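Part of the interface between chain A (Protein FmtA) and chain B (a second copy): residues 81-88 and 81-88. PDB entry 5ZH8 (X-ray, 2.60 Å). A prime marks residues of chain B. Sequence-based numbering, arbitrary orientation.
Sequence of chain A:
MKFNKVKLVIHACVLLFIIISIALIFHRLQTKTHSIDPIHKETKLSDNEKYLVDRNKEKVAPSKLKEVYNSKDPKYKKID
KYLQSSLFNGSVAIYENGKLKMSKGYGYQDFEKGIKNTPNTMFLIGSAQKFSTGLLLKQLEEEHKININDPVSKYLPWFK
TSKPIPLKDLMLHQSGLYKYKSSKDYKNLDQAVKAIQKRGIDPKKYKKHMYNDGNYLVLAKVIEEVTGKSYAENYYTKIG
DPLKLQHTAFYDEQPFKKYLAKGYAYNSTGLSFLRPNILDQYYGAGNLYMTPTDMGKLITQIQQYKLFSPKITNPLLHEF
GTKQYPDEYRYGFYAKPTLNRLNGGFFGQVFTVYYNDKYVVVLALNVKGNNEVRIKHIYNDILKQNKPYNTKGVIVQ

Chain A 81-88: KYLQSSLF
Chain B 81-88: KYLQSSLF

The same eight residues from two copies of the protein meet at their own helix ends, and although serines from both chains line the contact, no hydrogen bond crosses it. The backbones come closest where Ser86 faces its own counterpart, with Ser86 CA 4.3 Å from Ser86′ CA. Ser86 CB lies 3.9 Å from Ser86′ CA and 4.0 Å from Ser86′ CB, a contact of van der Waals length.

In each chain, residues 81-85 form the last part of a helix that begins earlier. Phi/psi runs from about -61/-41 at Lys81 to -73/-19 at Ser85, and Ser86 follows at -89/5. Leu87 then turns to positive phi, 64/31, and Phe88 is extended at -57/130. The turn is a Schellman motif, defined by Phe88 N to Leu83 O at 3.1 Å and Leu87 N to Gln84 O at 3.1 Å; chain B repeats it, with Phe88′ N to Leu83′ O at 3.0 Å and Leu87′ N to Gln84′ O at 3.1 Å. The two helix axes approach to 10.2 Å with a signed crossing angle of -127°, more antiparallel than parallel. The close approach of Ser86 to Ser86′ and the contacts of Ser85 and Leu87 place the meeting point at the C-terminal turns.

Each serine hydroxyl donates within its own stretch, and Ser86 OG and Ser86′ OG have a further hydrogen bond elsewhere in the structure. With chi1 at 58° (p), Ser85 OG donates to Lys81 O at 2.8 Å; with chi1 at 60° (p), Ser86 OG donates to Tyr82 O at 2.6 Å. The primed serines adopt the same rotamers and make the same bonds at the same lengths. Each carbonyl also accepts the backbone amide four residues on, as in Ser85 N to Lys81 O at 3.0 Å and Ser86 N to Tyr82 O at 2.9 Å. Across the interface, Ser85 OG and Ser85′ OG remain 3.8 Å apart, consistent with a van der Waals approach.

On both sides of this serine center, a tyrosine reaches over the partner's helix end. Tyr82 and Tyr82′ have CA-to-CB bonds pointing sideways, but chi1 near 160° (t) and chi2 near 62° bring the ring ends nearer. Tyr82 CD1 lies 3.3 Å from Ser85′ O, and Ser85 O lies 3.4 Å from Tyr82′ CD1. In each case the carbonyl oxygen sits at the ring edge, near its plane, where the slightly positive aromatic hydrogens offer a favorable electrostatic environment.

The leucines complete the packing, their CA-to-CB bonds pointing toward the other stretch. Leu87 is m,t (chi1 -50°, chi2 171°) and places CD1 3.4 Å from Tyr82′ OH and, in an apolar contact, 3.7 Å from Tyr82′ CE1. Leu87′ has chi1 at -69° (m) but chi2 at 33°, between wells; its closest atom is CD2, 3.4 Å from Tyr82 OH and 3.8 Å from Tyr82 CE1, with Leu87′ CD1 also near, 3.9 Å from Tyr82 CE1. Similar closest distances thus arise from different rotamers, a local break in an otherwise closely symmetric contact that buries 312 Å² in total.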

ATOM      1  N   LYS A  81      -4.499  23.545   6.937  1.00 53.68           N
ATOM      2  CA  LYS A  81      -3.336  23.963   6.174  1.00 54.27           C
ATOM      3  C   LYS A  81      -2.436  22.779   5.865  1.00 52.48           C
ATOM      4  O   LYS A  81      -1.897  22.661   4.769  1.00 53.05           O
ATOM      5  CB  LYS A  81      -2.561  25.025   6.950  1.00 55.91           C
ATOM      6  CG  LYS A  81      -1.449  25.668   6.159  1.00 57.56           C
ATOM      7  CD  LYS A  81      -0.954  26.916   6.865  1.00 59.88           C
ATOM      8  CE  LYS A  81      -0.126  27.788   5.933  1.00 62.27           C
ATOM      9  NZ  LYS A  81      -0.923  28.410   4.827  1.00 63.69           N
ATOM     10  N   TYR A  82      -2.274  21.904   6.845  1.00 50.77           N
ATOM     11  CA  TYR A  82      -1.477  20.700   6.666  1.00 49.38           C
ATOM     12  C   TYR A  82      -2.114  19.795   5.625  1.00 48.72           C
ATOM     13  O   TYR A  82      -1.436  19.343   4.707  1.00 48.86           O
ATOM     14  CB  TYR A  82      -1.295  19.947   7.983  1.00 47.93           C
ATOM     15  CG  TYR A  82      -0.931  18.514   7.763  1.00 46.48           C
ATOM     16  CD1 TYR A  82       0.251  18.180   7.132  1.00 46.80           C
ATOM     17  CD2 TYR A  82      -1.785  17.493   8.155  1.00 45.18           C
ATOM     18  CE1 TYR A  82       0.589  16.868   6.896  1.00 46.12           C
ATOM     19  CE2 TYR A  82      -1.457  16.163   7.935  1.00 44.37           C
ATOM     20  CZ  TYR A  82      -0.276  15.859   7.296  1.00 45.03           C
ATOM     21  OH  TYR A  82       0.047  14.545   7.080  1.00 44.64           O
ATOM     22  N   LEU A  83      -3.412  19.539   5.760  1.00 48.38           N
ATOM     23  CA  LEU A  83      -4.124  18.661   4.823  1.00 47.99           C
ATOM     24  C   LEU A  83      -4.100  19.189   3.398  1.00 49.55           C
ATOM     25  O   LEU A  83      -3.964  18.409   2.455  1.00 49.90           O
ATOM     26  CB  LEU A  83      -5.570  18.440   5.266  1.00 47.46           C
ATOM     27  CG  LEU A  83      -5.752  17.631   6.549  1.00 46.06           C
ATOM     28  CD1 LEU A  83      -7.233  17.508   6.862  1.00 45.89           C
ATOM     29  CD2 LEU A  83      -5.105  16.260   6.438  1.00 45.01           C
ATOM     30  N   GLN A  84      -4.223  20.506   3.234  1.00 51.07           N
ATOM     31  CA  GLN A  84      -4.147  21.100   1.908  1.00 52.71           C
ATOM     32  C   GLN A  84      -2.741  20.990   1.315  1.00 53.04           C
ATOM     33  O   GLN A  84      -2.575  20.498   0.203  1.00 53.73           O
ATOM     34  CB  GLN A  84      -4.585  22.556   1.935  1.00 54.75           C
ATOM     35  CG  GLN A  84      -6.065  22.765   2.170  1.00 55.29           C
ATOM     36  CD  GLN A  84      -6.513  24.177   1.793  1.00 57.90           C
ATOM     37  OE1 GLN A  84      -5.980  24.811   0.865  1.00 59.42           O
ATOM     38  NE2 GLN A  84      -7.506  24.683   2.523  1.00 58.55           N
ATOM     39  N   SER A  85      -1.728  21.428   2.053  1.00 52.88           N
ATOM     40  CA  SER A  85      -0.366  21.447   1.515  1.00 53.54           C
ATOM     41  C   SER A  85       0.263  20.052   1.394  1.00 52.24           C
ATOM     42  O   SER A  85       1.218  19.866   0.644  1.00 53.29           O
ATOM     43  CB  SER A  85       0.530  22.373   2.338  1.00 54.39           C
ATOM     44  OG  SER A  85       0.555  21.979   3.687  1.00 53.26           O
ATOM     45  N   SER A  86      -0.277  19.071   2.109  1.00 50.43           N
ATOM     46  CA  SER A  86       0.170  17.681   1.957  1.00 49.46           C
ATOM     47  C   SER A  86      -0.598  16.917   0.865  1.00 49.13           C
ATOM     48  O   SER A  86      -0.395  15.721   0.690  1.00 48.39           O
ATOM     49  CB  SER A  86       0.059  16.945   3.292  1.00 47.88           C
ATOM     50  OG  SER A  86      -1.276  16.951   3.751  1.00 47.12           O
ATOM     51  N   LEU A  87      -1.469  17.611   0.138  1.00 49.93           N
ATOM     52  CA  LEU A  87      -2.194  17.044  -1.007  1.00 50.64           C
ATOM     53  C   LEU A  87      -3.132  15.910  -0.609  1.00 49.29           C
ATOM     54  O   LEU A  87      -3.370  14.998  -1.379  1.00 49.26           O
ATOM     55  CB  LEU A  87      -1.218  16.578  -2.094  1.00 51.88           C
ATOM     56  CG  LEU A  87      -0.146  17.588  -2.516  1.00 53.41           C
ATOM     57  CD1 LEU A  87       0.881  16.937  -3.430  1.00 54.65           C
ATOM     58  CD2 LEU A  87      -0.795  18.790  -3.175  1.00 54.70           C
ATOM     59  N   PHE A  88      -3.664  15.995   0.606  1.00 48.63           N
ATOM     60  CA  PHE A  88      -4.602  15.012   1.142  1.00 47.54           C
ATOM     61  C   PHE A  88      -5.803  14.885   0.216  1.00 48.51           C
ATOM     62  O   PHE A  88      -6.389  15.894  -0.175  1.00 49.61           O
ATOM     63  CB  PHE A  88      -5.051  15.470   2.531  1.00 46.53           C
ATOM     64  CG  PHE A  88      -6.056  14.569   3.189  1.00 45.66           C
ATOM     65  CD1 PHE A  88      -5.728  13.263   3.540  1.00 44.74           C
ATOM     66  CD2 PHE A  88      -7.327  15.045   3.504  1.00 45.93           C
ATOM     67  CE1 PHE A  88      -6.658  12.446   4.172  1.00 43.74           C
ATOM     68  CE2 PHE A  88      -8.255  14.233   4.138  1.00 44.91           C
ATOM     69  CZ  PHE A  88      -7.922  12.931   4.470  1.00 43.71           C
TER
ATOM     70  N   LYS B  81       9.728  23.127   0.917  1.00 46.32           N
ATOM     71  CA  LYS B  81       8.617  23.492   1.783  1.00 46.76           C
ATOM     72  C   LYS B  81       7.513  22.448   1.711  1.00 46.03           C
ATOM     73  O   LYS B  81       6.921  22.083   2.735  1.00 45.84           O
ATOM     74  CB  LYS B  81       8.075  24.866   1.393  1.00 47.59           C
ATOM     75  CG  LYS B  81       6.978  25.384   2.302  1.00 48.71           C
ATOM     76  CD  LYS B  81       6.431  26.694   1.799  1.00 49.74           C
ATOM     77  CE  LYS B  81       5.341  27.198   2.725  1.00 51.12           C
ATOM     78  NZ  LYS B  81       4.397  28.105   2.011  1.00 52.43           N
ATOM     79  N   TYR B  82       7.243  21.974   0.498  1.00 45.45           N
ATOM     80  CA  TYR B  82       6.251  20.939   0.307  1.00 45.27           C
ATOM     81  C   TYR B  82       6.682  19.648   1.002  1.00 45.05           C
ATOM     82  O   TYR B  82       5.901  19.053   1.749  1.00 45.56           O
ATOM     83  CB  TYR B  82       5.997  20.681  -1.178  1.00 45.10           C
ATOM     84  CG  TYR B  82       5.376  19.332  -1.402  1.00 45.23           C
ATOM     85  CD1 TYR B  82       4.127  19.035  -0.868  1.00 45.98           C
ATOM     86  CD2 TYR B  82       6.046  18.344  -2.108  1.00 44.93           C
ATOM     87  CE1 TYR B  82       3.554  17.795  -1.043  1.00 46.65           C
ATOM     88  CE2 TYR B  82       5.486  17.106  -2.289  1.00 45.56           C
ATOM     89  CZ  TYR B  82       4.234  16.832  -1.756  1.00 46.47           C
ATOM     90  OH  TYR B  82       3.651  15.591  -1.924  1.00 47.35           O
ATOM     91  N   LEU B  83       7.920  19.225   0.756  1.00 44.60           N
ATOM     92  CA  LEU B  83       8.443  17.992   1.351  1.00 45.21           C
ATOM     93  C   LEU B  83       8.453  18.030   2.883  1.00 45.98           C
ATOM     94  O   LEU B  83       8.164  17.035   3.530  1.00 46.14           O
ATOM     95  CB  LEU B  83       9.853  17.687   0.833  1.00 44.97           C
ATOM     96  CG  LEU B  83       9.940  17.303  -0.647  1.00 44.78           C
ATOM     97  CD1 LEU B  83      11.386  17.025  -1.031  1.00 45.13           C
ATOM     98  CD2 LEU B  83       9.066  16.096  -0.967  1.00 45.11           C
ATOM     99  N   GLN B  84       8.776  19.181   3.456  1.00 46.73           N
ATOM    100  CA  GLN B  84       8.767  19.322   4.908  1.00 48.01           C
ATOM    101  C   GLN B  84       7.358  19.289   5.471  1.00 48.12           C
ATOM    102  O   GLN B  84       7.075  18.508   6.371  1.00 48.71           O
ATOM    103  CB  GLN B  84       9.500  20.589   5.356  1.00 48.84           C
ATOM    104  CG  GLN B  84      10.994  20.528   5.063  1.00 49.48           C
ATOM    105  CD  GLN B  84      11.839  21.327   6.024  1.00 51.46           C
ATOM    106  OE1 GLN B  84      11.735  21.140   7.238  1.00 53.23           O
ATOM    107  NE2 GLN B  84      12.697  22.213   5.492  1.00 52.13           N
ATOM    108  N   SER B  85       6.467  20.112   4.937  1.00 47.74           N
ATOM    109  CA  SER B  85       5.110  20.196   5.483  1.00 48.55           C
ATOM    110  C   SER B  85       4.247  18.962   5.170  1.00 48.55           C
ATOM    111  O   SER B  85       3.243  18.720   5.843  1.00 49.41           O
ATOM    112  CB  SER B  85       4.414  21.475   5.015  1.00 48.75           C
ATOM    113  OG  SER B  85       4.369  21.534   3.608  1.00 48.45           O
ATOM    114  N   SER B  86       4.637  18.177   4.167  1.00 47.60           N
ATOM    115  CA  SER B  86       3.958  16.908   3.884  1.00 47.71           C
ATOM    116  C   SER B  86       4.553  15.717   4.654  1.00 47.91           C
ATOM    117  O   SER B  86       4.147  14.577   4.435  1.00 48.22           O
ATOM    118  CB  SER B  86       3.981  16.632   2.383  1.00 47.09           C
ATOM    119  OG  SER B  86       5.311  16.556   1.916  1.00 46.38           O
ATOM    120  N   LEU B  87       5.508  15.984   5.545  1.00 47.71           N
ATOM    121  CA  LEU B  87       6.089  14.962   6.431  1.00 48.58           C
ATOM    122  C   LEU B  87       6.842  13.875   5.663  1.00 48.48           C
ATOM    123  O   LEU B  87       6.895  12.724   6.091  1.00 49.58           O
ATOM    124  CB  LEU B  87       5.012  14.325   7.327  1.00 49.68           C
ATOM    125  CG  LEU B  87       4.373  15.164   8.435  1.00 50.25           C
ATOM    126  CD1 LEU B  87       4.252  16.635   8.100  1.00 49.29           C
ATOM    127  CD2 LEU B  87       3.006  14.599   8.789  1.00 51.61           C
ATOM    128  N   PHE B  88       7.418  14.255   4.528  1.00 47.46           N
ATOM    129  CA  PHE B  88       8.190  13.347   3.683  1.00 47.36           C
ATOM    130  C   PHE B  88       9.330  12.727   4.491  1.00 48.14           C
ATOM    131  O   PHE B  88      10.068  13.434   5.165  1.00 48.05           O
ATOM    132  CB  PHE B  88       8.750  14.134   2.495  1.00 46.21           C
ATOM    133  CG  PHE B  88       9.604  13.332   1.561  1.00 46.27           C
ATOM    134  CD1 PHE B  88       9.061  12.299   0.819  1.00 46.68           C
ATOM    135  CD2 PHE B  88      10.951  13.647   1.383  1.00 46.18           C
ATOM    136  CE1 PHE B  88       9.844  11.568  -0.065  1.00 46.89           C
ATOM    137  CE2 PHE B  88      11.742  12.921   0.502  1.00 46.45           C
ATOM    138  CZ  PHE B  88      11.185  11.881  -0.223  1.00 46.82           C
TER